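PDB 4HYN: CheC, inhibitor of MCP methylation / FliN fusion protein from Thermotoga maritima, which serves in the flagellar rotor as FliY, a member of the CheC phosphatase family, and probably dephosphorylates the phosphorylated chemotaxis response regulator CheY. Local coordinates for residues N73-D78 and Q115-A120; S52-E57 and K178-I183. All coordinates share one frame; numbering follows the deposited sequence.

Contact 1 (N73-D78 and Q115-A120)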
loop_
_atom_site.group_PDB
_atom_site.type_symbol
_atom_site.label_atom_id
_atom_site.label_comp_id
_atom_site.label_asym_id
_atom_site.label_seq_id
_atom_site.Cartn_x
_atom_site.Cartn_y
_atom_site.Cartn_z
ATOM N N ASN A 73 1.746 -7.988 2.053
ATOM C CA ASN A 73 1.220 -6.631 1.994
ATOM C C ASN A 73 1.519 -6.162 0.569
ATOM O O ASN A 73 2.680 -6.041 0.171
ATOM C CB ASN A 73 1.934 -5.764 3.043
ATOM C CG ASN A 73 1.417 -4.323 3.099
ATOM O OD1 ASN A 73 1.937 -3.507 3.865
ATOM N ND2 ASN A 73 0.407 -4.006 2.300
ATOM N N VAL A 74 0.460 -5.898 -0.188
ATOM C CA VAL A 74 0.585 -5.498 -1.579
ATOM C C VAL A 74 0.101 -4.094 -1.896
ATOM O O VAL A 74 -0.972 -3.684 -1.458
ATOM C CB VAL A 74 -0.188 -6.492 -2.489
ATOM C CG1 VAL A 74 -0.155 -6.041 -3.947
ATOM C CG2 VAL A 74 0.396 -7.887 -2.349
ATOM N N LEU A 75 0.908 -3.369 -2.669
ATOM C CA LEU A 75 0.573 -2.021 -3.117
ATOM C C LEU A 75 0.395 -2.079 -4.630
ATOM O O LEU A 75 1.229 -2.649 -5.338
ATOM C CB LEU A 75 1.685 -1.027 -2.780
ATOM C CG LEU A 75 1.858 -0.556 -1.337
ATOM C CD1 LEU A 75 2.860 0.591 -1.319
ATOM C CD2 LEU A 75 0.519 -0.091 -0.779
ATOM N N VAL A 76 -0.699 -1.505 -5.116
ATOM C CA VAL A 76 -0.993 -1.498 -6.544
ATOM C C VAL A 76 -1.001 -0.066 -7.063
ATOM O O VAL A 76 -1.863 0.738 -6.700
ATOM C CB VAL A 76 -2.359 -2.184 -6.850
ATOM C CG1 VAL A 76 -2.615 -2.226 -8.359
ATOM C CG2 VAL A 76 -2.372 -3.592 -6.276
ATOM N N LEU A 77 -0.029 0.238 -7.915
ATOM C CA LEU A 77 0.123 1.565 -8.497
ATOM C C LEU A 77 0.015 1.501 -10.022
ATOM O O LEU A 77 0.569 0.596 -10.659
ATOM C CB LEU A 77 1.489 2.156 -8.111
ATOM C CG LEU A 77 1.838 2.466 -6.648
ATOM C CD1 LEU A 77 1.923 1.198 -5.835
ATOM C CD2 LEU A 77 3.177 3.191 -6.588
ATOM N N ASP A 78 -0.682 2.469 -10.611
ATOM C CA ASP A 78 -0.829 2.489 -12.060
ATOM C C ASP A 78 0.368 3.141 -12.754
ATOM O O ASP A 78 1.080 3.963 -12.160
ATOM C CB ASP A 78 -2.170 3.120 -12.484
ATOM C CG ASP A 78 -2.161 4.640 -12.469
ATOM O OD1 ASP A 78 -2.840 5.230 -13.332
ATOM O OD2 ASP A 78 -1.507 5.255 -11.605
ATOM N N GLN A 115 11.889 3.430 1.209
ATOM C CA GLN A 115 11.817 4.433 2.262
ATOM C C GLN A 115 10.420 4.580 2.852
ATOM O O GLN A 115 10.258 4.685 4.068
ATOM C CB GLN A 115 12.294 5.781 1.719
ATOM C CG GLN A 115 13.397 6.434 2.537
ATOM C CD GLN A 115 14.723 5.704 2.448
ATOM O OE1 GLN A 115 14.946 4.896 1.547
ATOM N NE2 GLN A 115 15.619 5.999 3.380
HETATM N N MSE A 116 9.416 4.554 1.983
HETATM C CA MSE A 116 8.023 4.703 2.392
HETATM C C MSE A 116 7.474 3.611 3.292
HETATM O O MSE A 116 6.994 3.888 4.386
HETATM C CB MSE A 116 7.121 4.838 1.167
HETATM C CG MSE A 116 7.195 6.189 0.502
HETATM SE SE MSE A 116 5.908 6.336 -0.920
HETATM C CE MSE A 116 7.127 6.543 -2.389
HETATM N N MSE A 117 7.498 2.378 2.802
HETATM C CA MSE A 117 6.987 1.251 3.565
HETATM C C MSE A 117 7.805 0.964 4.815
HETATM O O MSE A 117 7.285 0.407 5.784
HETATM C CB MSE A 117 6.865 0.025 2.674
HETATM C CG MSE A 117 5.768 0.178 1.641
HETATM SE SE MSE A 117 5.890 -1.191 0.317
HETATM C CE MSE A 117 4.598 -2.429 1.056
ATOM N N GLY A 118 9.073 1.376 4.792
ATOM C CA GLY A 118 9.939 1.210 5.943
ATOM C C GLY A 118 9.398 2.084 7.064
ATOM O O GLY A 118 9.364 1.682 8.227
ATOM N N SER A 119 8.952 3.282 6.696
ATOM C CA SER A 119 8.377 4.219 7.644
ATOM C C SER A 119 7.012 3.726 8.116
ATOM O O SER A 119 6.688 3.819 9.307
ATOM C CB SER A 119 8.236 5.596 7.006
ATOM O OG SER A 119 9.511 6.123 6.717
ATOM N N ALA A 120 6.223 3.205 7.179
ATOM C CA ALA A 120 4.893 2.683 7.480
ATOM C C ALA A 120 4.976 1.569 8.518
ATOM O O ALA A 120 4.222 1.561 9.492
ATOM C CB ALA A 120 4.239 2.172 6.221
#

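Contact 2 (S52-E57 and K178-I183)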
loop_
_atom_site.group_PDB
_atom_site.type_symbol
_atom_site.label_atom_id
_atom_site.label_comp_id
_atom_site.label_asym_id
_atom_site.label_seq_id
_atom_site.Cartn_x
_atom_site.Cartn_y
_atom_site.Cartn_z
ATOM N N SER A 52 -10.103 -8.712 -10.629
ATOM C CA SER A 52 -11.100 -8.026 -11.451
ATOM C C SER A 52 -11.330 -6.566 -11.045
ATOM O O SER A 52 -12.024 -5.830 -11.750
ATOM C CB SER A 52 -12.427 -8.787 -11.450
ATOM O OG SER A 52 -12.994 -8.829 -10.145
ATOM N N ASP A 53 -10.777 -6.156 -9.903
ATOM C CA ASP A 53 -10.916 -4.780 -9.432
ATOM C C ASP A 53 -9.977 -3.832 -10.162
ATOM O O ASP A 53 -10.207 -2.624 -10.180
ATOM C CB ASP A 53 -10.612 -4.674 -7.940
ATOM C CG ASP A 53 -11.739 -5.165 -7.068
ATOM O OD1 ASP A 53 -11.475 -5.356 -5.861
ATOM O OD2 ASP A 53 -12.877 -5.343 -7.563
ATOM N N PHE A 54 -8.893 -4.376 -10.712
ATOM C CA PHE A 54 -7.905 -3.578 -11.431
ATOM C C PHE A 54 -7.864 -3.964 -12.901
ATOM O O PHE A 54 -8.157 -5.098 -13.256
ATOM C CB PHE A 54 -6.517 -3.780 -10.820
ATOM C CG PHE A 54 -6.475 -3.593 -9.330
ATOM C CD1 PHE A 54 -6.412 -2.321 -8.778
ATOM C CD2 PHE A 54 -6.508 -4.693 -8.479
ATOM C CE1 PHE A 54 -6.387 -2.143 -7.402
ATOM C CE2 PHE A 54 -6.481 -4.524 -7.088
ATOM C CZ PHE A 54 -6.421 -3.247 -6.553
ATOM N N SER A 55 -7.490 -3.014 -13.752
ATOM C CA SER A 55 -7.397 -3.261 -15.186
ATOM C C SER A 55 -6.103 -2.660 -15.722
ATOM O O SER A 55 -5.453 -1.858 -15.048
ATOM C CB SER A 55 -8.592 -2.651 -15.921
ATOM O OG SER A 55 -8.486 -1.238 -15.972
ATOM N N GLY A 56 -5.725 -3.059 -16.929
ATOM C CA GLY A 56 -4.507 -2.543 -17.526
ATOM C C GLY A 56 -3.238 -3.084 -16.895
ATOM O O GLY A 56 -3.281 -3.887 -15.968
ATOM N N GLU A 57 -2.102 -2.656 -17.427
ATOM C CA GLU A 57 -0.799 -3.087 -16.936
ATOM C C GLU A 57 -0.413 -2.161 -15.780
ATOM O O GLU A 57 -0.335 -0.945 -15.956
ATOM C CB GLU A 57 0.221 -2.995 -18.077
ATOM C CG GLU A 57 1.402 -3.944 -17.982
ATOM C CD GLU A 57 2.235 -3.960 -19.260
ATOM O OE1 GLU A 57 3.455 -3.680 -19.195
ATOM O OE2 GLU A 57 1.665 -4.249 -20.338
ATOM N N LYS A 178 -4.065 8.307 -6.885
ATOM C CA LYS A 178 -4.435 7.290 -5.915
ATOM C C LYS A 178 -3.807 5.942 -6.209
ATOM O O LYS A 178 -3.372 5.677 -7.326
ATOM C CB LYS A 178 -5.957 7.147 -5.818
ATOM C CG LYS A 178 -6.653 6.768 -7.101
ATOM C CD LYS A 178 -8.149 6.551 -6.861
ATOM C CE LYS A 178 -8.893 6.260 -8.163
ATOM N NZ LYS A 178 -8.288 5.124 -8.917
ATOM N N PHE A 179 -3.683 5.140 -5.161
ATOM C CA PHE A 179 -3.149 3.791 -5.260
ATOM C C PHE A 179 -3.872 2.913 -4.249
ATOM O O PHE A 179 -4.601 3.411 -3.396
ATOM C CB PHE A 179 -1.627 3.744 -5.065
ATOM C CG PHE A 179 -1.150 4.312 -3.761
ATOM C CD1 PHE A 179 -0.869 3.474 -2.682
ATOM C CD2 PHE A 179 -0.923 5.683 -3.626
ATOM C CE1 PHE A 179 -0.366 3.992 -1.488
ATOM C CE2 PHE A 179 -0.421 6.209 -2.434
ATOM C CZ PHE A 179 -0.139 5.360 -1.360
ATOM N N TYR A 180 -3.660 1.606 -4.342
ATOM C CA TYR A 180 -4.334 0.674 -3.461
ATOM C C TYR A 180 -3.427 -0.296 -2.737
ATOM O O TYR A 180 -2.341 -0.652 -3.202
ATOM C CB TYR A 180 -5.402 -0.119 -4.239
ATOM C CG TYR A 180 -6.452 0.752 -4.895
ATOM C CD1 TYR A 180 -7.625 1.089 -4.222
ATOM C CD2 TYR A 180 -6.245 1.284 -6.169
ATOM C CE1 TYR A 180 -8.566 1.942 -4.798
ATOM C CE2 TYR A 180 -7.174 2.137 -6.753
ATOM C CZ TYR A 180 -8.334 2.464 -6.062
ATOM O OH TYR A 180 -9.254 3.320 -6.635
ATOM N N GLN A 181 -3.908 -0.714 -1.578
ATOM C CA GLN A 181 -3.220 -1.663 -0.740
ATOM C C GLN A 181 -4.199 -2.799 -0.480
ATOM O O GLN A 181 -5.403 -2.572 -0.351
ATOM C CB GLN A 181 -2.816 -1.015 0.592
ATOM C CG GLN A 181 -2.534 -2.023 1.700
ATOM C CD GLN A 181 -2.058 -1.377 2.983
ATOM O OE1 GLN A 181 -0.863 -1.357 3.270
ATOM N NE2 GLN A 181 -2.993 -0.866 3.776
ATOM N N VAL A 182 -3.693 -4.026 -0.503
ATOM C CA VAL A 182 -4.527 -5.172 -0.218
ATOM C C VAL A 182 -3.808 -6.104 0.760
ATOM O O VAL A 182 -2.641 -6.457 0.576
ATOM C CB VAL A 182 -5.097 -5.860 -1.514
ATOM C CG1 VAL A 182 -4.490 -5.268 -2.760
ATOM C CG2 VAL A 182 -4.954 -7.379 -1.468
ATOM N N ILE A 183 -4.456 -6.305 1.905
ATOM C CA ILE A 183 -3.948 -7.165 2.972
ATOM C C ILE A 183 -5.038 -8.158 3.318
ATOM O O ILE A 183 -6.223 -7.877 3.101
ATOM C CB ILE A 183 -3.581 -6.375 4.250
ATOM C CG1 ILE A 183 -4.569 -5.222 4.476
ATOM C CG2 ILE A 183 -2.139 -5.905 4.179
ATOM C CD1 ILE A 183 -4.365 -4.458 5.792
#

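Contact 1 (N73-D78 and Q115-A120)
Asn73 meets Met117 with its side-chain amide, and the two ends of that amide have different neighbours. ND2 donates a hydrogen bond to OE1 of Gln181 on the adjoining strand, which fixes the amide's rotation, while OD1 lies 4.0 Å from Met117 CE in a van der Waals contact. The setting is helix-on-sheet packing of the CheC-like fold: helix 103-128 lies over strand 71-78, and the nearest CA atoms across the two segments, those of Leu75 and Met117, are 9.8 Å apart. Asn73 and Leu75, two apart on the strand, both direct their side chains at the helix, whereas Val74 between them points away.

From the helix a single residue answers them. Met117, present as selenomethionine, accounts for 72 of the 131 Å² buried between the segments. Its chain extends as far as the selenium and then bends (chi3 97°), which carries CE to a position 4.1 Å from Leu75 CG as well as near the amide oxygen. Val63 of strand 57-66 also touches Met117, so the side chain spans two strands. All three touching residues are buried. Leu75 comes from the other direction, tip to tip with Met117: its CD1 stands 3.9 Å from the selenium and 4.2 Å from Met117 CG.

Contact 2 (S52-E57 and K178-I183)
Phe54 and Tyr180 carry this contact as an offset edge-to-face aromatic pair. The ring centroids are 5.7 Å apart and the planes stand at 65°, with the edge of Phe54 presented to the face of Tyr180. The approach is lopsided: Phe54 CE1 lies 3.6 Å from Tyr180 CD2 and 3.8 Å from Tyr180 CG, so it meets the root of the tyrosine ring and leaves the hydroxyl end well beyond the pair. Tyr180 CG itself sits in the plane of the phenylalanine ring.

Apolar contacts beyond the ring pair are few: the CB methylene of Tyr180 lies 4.0 Å from Phe54 CZ, and Val182, two residues along on the same side of the strand, brings its CG1 to 4.7 Å from Phe54 CZ, a looser approach. Asp53 CB covers part of one face of the phenylalanine ring near its rim.

Polar bonding involves the far end of the tyrosine. Lys178 NZ donates to Tyr180 OH over 3.1 Å; beyond CB the lysine chain runs straight (chi2 and chi3 both 176°) and turns at its last torsion, chi4 54°, which points the ammonium at the oxygen.

The loop between strands 35-46 and 57-66 thus lays a buried phenylalanine on the sheet face turned away from helix 103-128. There Phe54 also touches Val76 of strand 71-78 and meets the ring of Phe144, just past strand 133-143, while Tyr180 packs on Glu166 of strand 161-171, the other neighbour of strand 177-184.

In the fold
After helix 6-30 and strand 35-46, the chain enters segment 52-57, the first half of contact 2, which meets strand 177-184 some 121 residues later. Within that long loop lies contact 1: strand 71-78 is followed by helix 79-89, and helix 103-128 then returns to pack on that strand, closing a mostly helical connection of 36 residues. The contacts are therefore nested. Their centres are about 13 Å apart, and antiparallel strands 71-78 and 177-184 join them through backbone bonds: Val76 N lies 2.7 Å from Tyr180 O, and Val74 O 2.9 Å from Val182 N. Contact 1 ties a helix to one sheet face, contact 2 a loop to the other.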